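Local coordinates for protein oxygen-independent coproporphyrinogen III oxidase (Escherichia coli, PDB 1OLT) that catalyses the anaerobic, S-adenosylmethionine-dependent oxidative decarboxylation of coproporphyrinogen III to protoporphyrinogen IX in heme biosynthesis, using a [4Fe-4S] cluster, at residues Cys62-Tyr67 / Asp147-Glu152; Ile74-Gln79 / Pro115-Lys120. All blocks are in the same frame, centred on the assembly; numbering follows the deposited sequence.

Interaction 1 holds the iron-sulfur cluster with its bound S-adenosylmethionine, and interaction 2 adjoins it, the two centres lying about 9 Å apart. They meet at His63, whose ring lies between the carboxylate of Glu150 and the ring of Tyr117, with His63 ND1 3.4 Å from Tyr117 CE2. A salt bridge ties the same corner, Arg77 NH1 reaching Glu150 OE1 at 2.7 Å. The backbones are joined as well, since Cys62 N probably donates to Ile74 O at 2.9 Å. Interaction 2 thus lies next to a cluster ligand: the Tyr117 side chain is, between nearest atoms, about 5 Å from that of Cys62 and about 8 Å from the cluster, which it does not bind.

Interaction 1: residues Cys62-Tyr67 / Asp147-Glu152; sequences CHKLCY and DPREIE. With SF4 (iron/sulfur cluster), chain B; SAM (S-adenosylmethionine), chain C.
Asp147 OD1 is gripped by two nitrogens of Arg149, the side chain whose NH2 lies 3.5 Å from Cys66 SG across the contact. Arg149 NE donates to OD1 at 2.9 Å, nearly straight (158°) and on the syn lone pair, whereas NH2 reaches the same oxygen at 3.2 Å from above the carboxylate plane. The arginine chain bends at chi3 (-69°), which sets NE for this side-on grip. With the guanidinium held this way, NH2 also comes to 3.6 Å from SF4 S2, which lies near the guanidinium plane; a positive group there would probably stabilise negative charge on the cluster. Asp147 OD2 accepts from a water that in turn accepts from His63 N. An alanine in place of Asp147 would probably leave the Arg149 guanidinium without its anionic mate, free to turn beside the cluster and less shielded from the like charge of Arg184.

Farther out, Glu150 slides past the His63 ring in the opposite direction, its carboxylate only 15° from the ring plane. OE1 sits over one face, displaced toward the rim and 3.6 Å from His63 CG, while Arg77 supplies its salt bridge. Lys64, whose long chain carries its charge out to the waters beside both partners, crosses Arg149 and Glu150 at about a right angle. One water links Lys64 NZ to Arg149 NH1, and another links NZ to Glu150 OE2, so the opposite charges of lysine and glutamate are joined through solvent.

Thiolates suit the cluster: Cys62 SG binds iron FE1 at 2.3 Å and Cys66 SG binds FE4 at 2.5 Å. Cys69 is the third cysteine, and S-adenosylmethionine chelates the remaining iron, FE3, through its amino N and carboxylate O, the arrangement characteristic of the CX3CX2C cluster loop of radical SAM enzymes.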
loop_
_atom_site.group_PDB
_atom_site.type_symbol
_atom_site.label_atom_id
_atom_site.label_comp_id
_atom_site.label_asym_id
_atom_site.label_seq_id
_atom_site.Cartn_x
_atom_site.Cartn_y
_atom_site.Cartn_z
ATOM N N CYS A 62 8.293 4.478 15.575
ATOM C CA CYS A 62 8.414 5.866 15.145
ATOM C C CYS A 62 8.991 6.726 16.273
ATOM O O CYS A 62 8.799 6.445 17.449
ATOM C CB CYS A 62 7.068 6.414 14.699
ATOM S SG CYS A 62 6.254 5.471 13.412
ATOM N N HIS A 63 9.662 7.812 15.903
ATOM C CA HIS A 63 10.277 8.735 16.880
ATOM C C HIS A 63 9.222 9.562 17.644
ATOM O O HIS A 63 9.387 9.851 18.825
ATOM C CB HIS A 63 11.251 9.700 16.177
ATOM C CG HIS A 63 12.423 8.999 15.573
ATOM N ND1 HIS A 63 13.222 8.137 16.287
ATOM C CD2 HIS A 63 12.993 9.117 14.360
ATOM C CE1 HIS A 63 14.192 7.685 15.514
ATOM N NE2 HIS A 63 14.070 8.249 14.334
ATOM N N LYS A 64 8.126 9.912 16.943
ATOM C CA LYS A 64 7.218 10.953 17.396
ATOM C C LYS A 64 5.747 10.693 16.927
ATOM O O LYS A 64 5.540 10.083 15.871
ATOM C CB LYS A 64 7.737 12.293 16.848
ATOM C CG LYS A 64 7.113 13.498 17.555
ATOM C CD LYS A 64 7.580 14.886 17.014
ATOM C CE LYS A 64 9.136 15.147 17.170
ATOM N NZ LYS A 64 9.469 16.543 16.584
ATOM N N LEU A 65 4.773 11.124 17.679
ATOM C CA LEU A 65 3.369 10.764 17.417
ATOM C C LEU A 65 2.700 11.754 16.440
ATOM O O LEU A 65 2.381 12.831 16.805
ATOM C CB LEU A 65 2.567 10.734 18.703
ATOM C CG LEU A 65 1.081 10.429 18.639
ATOM C CD1 LEU A 65 0.881 9.023 18.067
ATOM C CD2 LEU A 65 0.529 10.546 19.986
ATOM N N CYS A 66 2.544 11.339 15.168
ATOM C CA CYS A 66 1.772 12.102 14.230
ATOM C C CYS A 66 0.304 11.914 14.626
ATOM O O CYS A 66 -0.170 10.773 14.661
ATOM C CB CYS A 66 1.982 11.581 12.812
ATOM S SG CYS A 66 3.719 11.651 12.217
ATOM N N TYR A 67 -0.423 13.004 14.835
ATOM C CA TYR A 67 -1.800 12.924 15.322
ATOM C C TYR A 67 -2.817 12.369 14.305
ATOM O O TYR A 67 -3.828 11.841 14.752
ATOM C CB TYR A 67 -2.304 14.259 15.805
ATOM C CG TYR A 67 -1.518 14.888 16.971
ATOM C CD1 TYR A 67 -0.697 14.132 17.791
ATOM C CD2 TYR A 67 -1.593 16.269 17.196
ATOM C CE1 TYR A 67 0.057 14.744 18.839
ATOM C CE2 TYR A 67 -0.880 16.891 18.264
ATOM C CZ TYR A 67 -0.050 16.114 19.071
ATOM O OH TYR A 67 0.691 16.688 20.111
ATOM N N ASP A 147 10.908 8.444 6.915
ATOM C CA ASP A 147 10.420 9.685 7.543
ATOM C C ASP A 147 11.554 10.738 7.425
ATOM O O ASP A 147 12.677 10.500 7.889
ATOM C CB ASP A 147 10.151 9.359 9.011
ATOM C CG ASP A 147 9.767 10.565 9.856
ATOM O OD1 ASP A 147 9.301 11.597 9.330
ATOM O OD2 ASP A 147 9.870 10.502 11.113
ATOM N N PRO A 148 11.297 11.899 6.825
ATOM C CA PRO A 148 12.380 12.875 6.594
ATOM C C PRO A 148 12.635 13.796 7.841
ATOM O O PRO A 148 12.655 15.078 7.718
ATOM C CB PRO A 148 11.839 13.687 5.454
ATOM C CG PRO A 148 10.300 13.751 5.815
ATOM C CD PRO A 148 10.018 12.343 6.277
ATOM N N ARG A 149 12.721 13.184 8.999
ATOM C CA ARG A 149 13.008 13.841 10.280
ATOM C C ARG A 149 13.968 12.943 11.028
ATOM O O ARG A 149 13.960 11.740 10.830
ATOM C CB ARG A 149 11.757 13.994 11.102
ATOM C CG ARG A 149 10.799 14.976 10.570
ATOM C CD ARG A 149 9.486 14.999 11.357
ATOM N NE ARG A 149 8.722 13.757 11.150
ATOM C CZ ARG A 149 7.750 13.326 11.920
ATOM N NH1 ARG A 149 7.328 14.053 12.949
ATOM N NH2 ARG A 149 7.129 12.180 11.622
ATOM N N GLU A 150 14.829 13.549 11.827
ATOM C CA GLU A 150 15.807 12.805 12.672
ATOM C C GLU A 150 16.579 11.744 11.864
ATOM O O GLU A 150 16.708 10.542 12.220
ATOM C CB GLU A 150 15.079 12.258 13.891
ATOM C CG GLU A 150 14.467 13.380 14.730
ATOM C CD GLU A 150 13.789 12.871 16.023
ATOM O OE1 GLU A 150 14.318 11.928 16.604
ATOM O OE2 GLU A 150 12.685 13.373 16.417
ATOM N N ILE A 151 17.061 12.173 10.724
ATOM C CA ILE A 151 17.802 11.271 9.861
ATOM C C ILE A 151 18.882 12.105 9.178
ATOM O O ILE A 151 18.653 13.231 8.868
ATOM C CB ILE A 151 16.848 10.544 8.836
ATOM C CG1 ILE A 151 17.534 9.408 8.128
ATOM C CG2 ILE A 151 16.236 11.471 7.794
ATOM C CD1 ILE A 151 16.610 8.682 7.179
ATOM N N GLU A 152 20.035 11.507 8.928
ATOM C CA GLU A 152 21.114 12.197 8.225
ATOM C C GLU A 152 21.066 11.765 6.746
ATOM O O GLU A 152 20.647 10.646 6.418
ATOM C CB GLU A 152 22.467 11.846 8.856
ATOM C CG GLU A 152 22.687 12.481 10.222
ATOM C CD GLU A 152 22.239 13.916 10.259
ATOM O OE1 GLU A 152 22.833 14.728 9.525
ATOM O OE2 GLU A 152 21.253 14.223 10.990
HETATM FE FE1 SF4 B . 4.981 7.074 12.326
HETATM FE FE2 SF4 B . 2.575 7.335 11.225
HETATM FE FE3 SF4 B . 4.752 7.746 9.943
HETATM FE FE4 SF4 B . 4.034 9.257 11.623
HETATM S S1 SF4 B . 2.845 8.940 9.686
HETATM S S2 SF4 B . 6.183 8.728 11.424
HETATM S S3 SF4 B . 3.311 8.059 13.191
HETATM S S4 SF4 B . 4.026 5.869 10.745
HETATM N N SAM C . 6.710 6.521 8.863
HETATM C CA SAM C . 7.088 7.210 7.638
HETATM C C SAM C . 6.548 8.642 7.529
HETATM O O SAM C . 5.554 8.987 8.257
HETATM O OXT SAM C . 7.178 9.367 6.786
HETATM C CB SAM C . 6.509 6.373 6.481
HETATM C CG SAM C . 5.104 6.578 5.981
HETATM S SD SAM C . 3.804 6.028 7.056
HETATM C CE SAM C . 4.196 4.312 7.420
HETATM C "C5'" SAM C . 2.489 5.543 5.811
HETATM C "C4'" SAM C . 1.520 6.642 5.245
HETATM O "O4'" SAM C . 0.166 6.483 5.649
HETATM C "C3'" SAM C . 1.843 8.038 5.723
HETATM O "O3'" SAM C . 3.010 8.603 5.115
HETATM C "C2'" SAM C . 0.533 8.802 5.492
HETATM O "O2'" SAM C . 0.543 9.461 4.226
HETATM C "C1'" SAM C . -0.507 7.709 5.461
HETATM N N9 SAM C . -1.505 7.820 6.506
HETATM C C8 SAM C . -1.292 7.503 7.823
HETATM N N7 SAM C . -2.421 7.691 8.501
HETATM C C5 SAM C . -3.373 8.111 7.608
HETATM C C6 SAM C . -4.730 8.450 7.745
HETATM N N6 SAM C . -5.380 8.391 8.907
HETATM N N1 SAM C . -5.408 8.843 6.626
HETATM C C2 SAM C . -4.754 8.910 5.391
HETATM N N3 SAM C . -3.450 8.575 5.251
HETATM C C4 SAM C . -2.777 8.193 6.355
HETATM O O HOH W 1 9.547 8.306 12.917
HETATM O O HOH W 2 15.626 8.159 11.746
HETATM O O HOH W 3 8.001 16.744 14.079
HETATM O O HOH W 4 12.367 16.109 16.469
#

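Interaction 2: residues Ile74-Gln79 / Pro115-Lys120; sequences IVTRQQ and PTYLNK
The Gln79 amide and the Tyr117 ring are nearly parallel, 11° apart, and the two side chains run past one another in opposite directions, the glutamine meeting the ring obliquely. The pair joins two loops of the radical SAM partial barrel, one leading from strand 74-75 into helix 80-96 and the other from strand 105-112 into helix 120-133. Gln79 offers both an aliphatic stem and a polar tip: CG rests 3.6 Å from Tyr117 CE1, and the bend at chi2 (-83°) places CD so that the amide can turn toward the tyrosine backbone. The amide NE2 then donates to Tyr117 O at 2.9 Å, that oxygen lying in the amide plane. Gln122 OE1 accepts from this NE2 too, and from Asn119 N, where Asn119 caps the start of helix 120-133.

A tyrosine suits the place because its hydroxyl, at the far end of the ring, reaches the other backbone. Tyr117 OH donates to Thr76 O at 2.8 Å; the acceptor is in the ring plane, while the hydroxyl stands above the carbonyl plane. The threonine crosses the tyrosine at about a right angle, bringing CG2 to 3.6 Å from OH, and its OG1 accepts from Gln78 N at 2.9 Å in an ST turn.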
loop_
_atom_site.group_PDB
_atom_site.type_symbol
_atom_site.label_atom_id
_atom_site.label_comp_id
_atom_site.label_asym_id
_atom_site.label_seq_id
_atom_site.Cartn_x
_atom_site.Cartn_y
_atom_site.Cartn_z
ATOM N N ILE A 74 4.357 2.071 16.727
ATOM C CA ILE A 74 4.654 2.264 18.151
ATOM C C ILE A 74 5.618 3.426 18.262
ATOM O O ILE A 74 6.743 3.335 17.794
ATOM C CB ILE A 74 5.353 0.993 18.716
ATOM C CG1 ILE A 74 4.376 -0.248 18.608
ATOM C CG2 ILE A 74 5.810 1.234 20.209
ATOM C CD1 ILE A 74 5.065 -1.604 18.778
ATOM N N VAL A 75 5.205 4.517 18.886
ATOM C CA VAL A 75 6.017 5.666 19.062
ATOM C C VAL A 75 6.831 5.432 20.344
ATOM O O VAL A 75 6.272 5.143 21.364
ATOM C CB VAL A 75 5.145 6.943 19.270
ATOM C CG1 VAL A 75 6.041 8.133 19.662
ATOM C CG2 VAL A 75 4.375 7.274 18.020
ATOM N N THR A 76 8.144 5.530 20.261
ATOM C CA THR A 76 8.983 5.349 21.410
ATOM C C THR A 76 10.344 5.988 21.197
ATOM O O THR A 76 10.888 5.986 20.117
ATOM C CB THR A 76 9.129 3.872 21.770
ATOM O OG1 THR A 76 10.017 3.702 22.892
ATOM C CG2 THR A 76 9.809 3.100 20.670
ATOM N N ARG A 77 10.861 6.540 22.288
ATOM C CA ARG A 77 12.211 7.027 22.322
ATOM C C ARG A 77 13.210 5.978 22.850
ATOM O O ARG A 77 14.416 6.230 22.897
ATOM C CB ARG A 77 12.242 8.294 23.195
ATOM C CG ARG A 77 11.502 9.523 22.538
ATOM C CD ARG A 77 12.043 9.810 21.117
ATOM N NE ARG A 77 11.680 11.118 20.630
ATOM C CZ ARG A 77 12.178 11.621 19.512
ATOM N NH1 ARG A 77 13.121 10.968 18.857
ATOM N NH2 ARG A 77 11.790 12.798 19.077
ATOM N N GLN A 78 12.695 4.828 23.294
ATOM C CA GLN A 78 13.546 3.738 23.784
ATOM C C GLN A 78 14.106 2.971 22.602
ATOM O O GLN A 78 13.564 1.980 22.191
ATOM C CB GLN A 78 12.748 2.843 24.704
ATOM C CG GLN A 78 12.315 3.552 25.930
ATOM C CD GLN A 78 11.767 2.598 26.968
ATOM O OE1 GLN A 78 12.531 1.919 27.668
ATOM N NE2 GLN A 78 10.479 2.491 27.023
ATOM N N GLN A 79 15.164 3.501 22.024
ATOM C CA GLN A 79 15.703 3.019 20.757
ATOM C C GLN A 79 16.176 1.554 20.806
ATOM O O GLN A 79 16.117 0.861 19.769
ATOM C CB GLN A 79 16.847 3.908 20.245
ATOM C CG GLN A 79 16.870 4.074 18.612
ATOM C CD GLN A 79 17.573 2.894 17.869
ATOM O OE1 GLN A 79 18.366 2.169 18.528
ATOM N NE2 GLN A 79 17.287 2.693 16.470
ATOM N N PRO A 115 10.607 2.533 8.989
ATOM C CA PRO A 115 11.789 1.684 8.771
ATOM C C PRO A 115 13.121 2.332 9.074
ATOM O O PRO A 115 13.984 1.610 9.586
ATOM C CB PRO A 115 11.680 1.286 7.291
ATOM C CG PRO A 115 10.168 1.278 7.057
ATOM C CD PRO A 115 9.652 2.416 7.879
ATOM N N THR A 116 13.258 3.622 8.784
ATOM C CA THR A 116 14.462 4.368 9.080
ATOM C C THR A 116 14.648 4.801 10.537
ATOM O O THR A 116 15.604 5.533 10.849
ATOM C CB THR A 116 14.651 5.547 8.105
ATOM O OG1 THR A 116 13.488 6.400 8.018
ATOM C CG2 THR A 116 14.881 5.012 6.765
ATOM N N TYR A 117 13.755 4.333 11.402
ATOM C CA TYR A 117 14.021 4.317 12.827
ATOM C C TYR A 117 15.275 3.468 13.130
ATOM O O TYR A 117 16.025 3.748 14.092
ATOM C CB TYR A 117 12.839 3.725 13.559
ATOM C CG TYR A 117 12.893 3.856 15.078
ATOM C CD1 TYR A 117 13.616 2.930 15.885
ATOM C CD2 TYR A 117 12.181 4.873 15.726
ATOM C CE1 TYR A 117 13.634 3.070 17.300
ATOM C CE2 TYR A 117 12.208 5.019 17.114
ATOM C CZ TYR A 117 12.935 4.112 17.902
ATOM O OH TYR A 117 12.922 4.273 19.262
ATOM N N LEU A 118 15.436 2.386 12.334
ATOM C CA LEU A 118 16.635 1.569 12.409
ATOM C C LEU A 118 17.879 2.383 12.035
ATOM O O LEU A 118 17.952 2.985 10.964
ATOM C CB LEU A 118 16.522 0.355 11.540
ATOM C CG LEU A 118 15.311 -0.568 11.723
ATOM C CD1 LEU A 118 15.479 -1.740 10.803
ATOM C CD2 LEU A 118 15.186 -1.045 13.118
ATOM N N ASN A 119 18.887 2.340 12.891
ATOM C CA ASN A 119 20.141 2.958 12.587
ATOM C C ASN A 119 20.946 2.156 11.498
ATOM O O ASN A 119 20.522 1.081 11.058
ATOM C CB ASN A 119 20.896 3.261 13.933
ATOM C CG ASN A 119 21.410 1.988 14.649
ATOM O OD1 ASN A 119 21.699 0.964 13.998
ATOM N ND2 ASN A 119 21.594 2.082 15.956
ATOM N N LYS A 120 22.086 2.650 11.053
ATOM C CA LYS A 120 22.866 1.960 10.011
ATOM C C LYS A 120 23.241 0.536 10.332
ATOM O O LYS A 120 23.115 -0.378 9.492
ATOM C CB LYS A 120 24.129 2.778 9.662
ATOM C CG LYS A 120 23.853 4.165 8.993
ATOM C CD LYS A 120 25.235 4.908 8.753
ATOM C CE LYS A 120 25.047 6.387 8.529
ATOM N NZ LYS A 120 26.348 7.129 8.051
#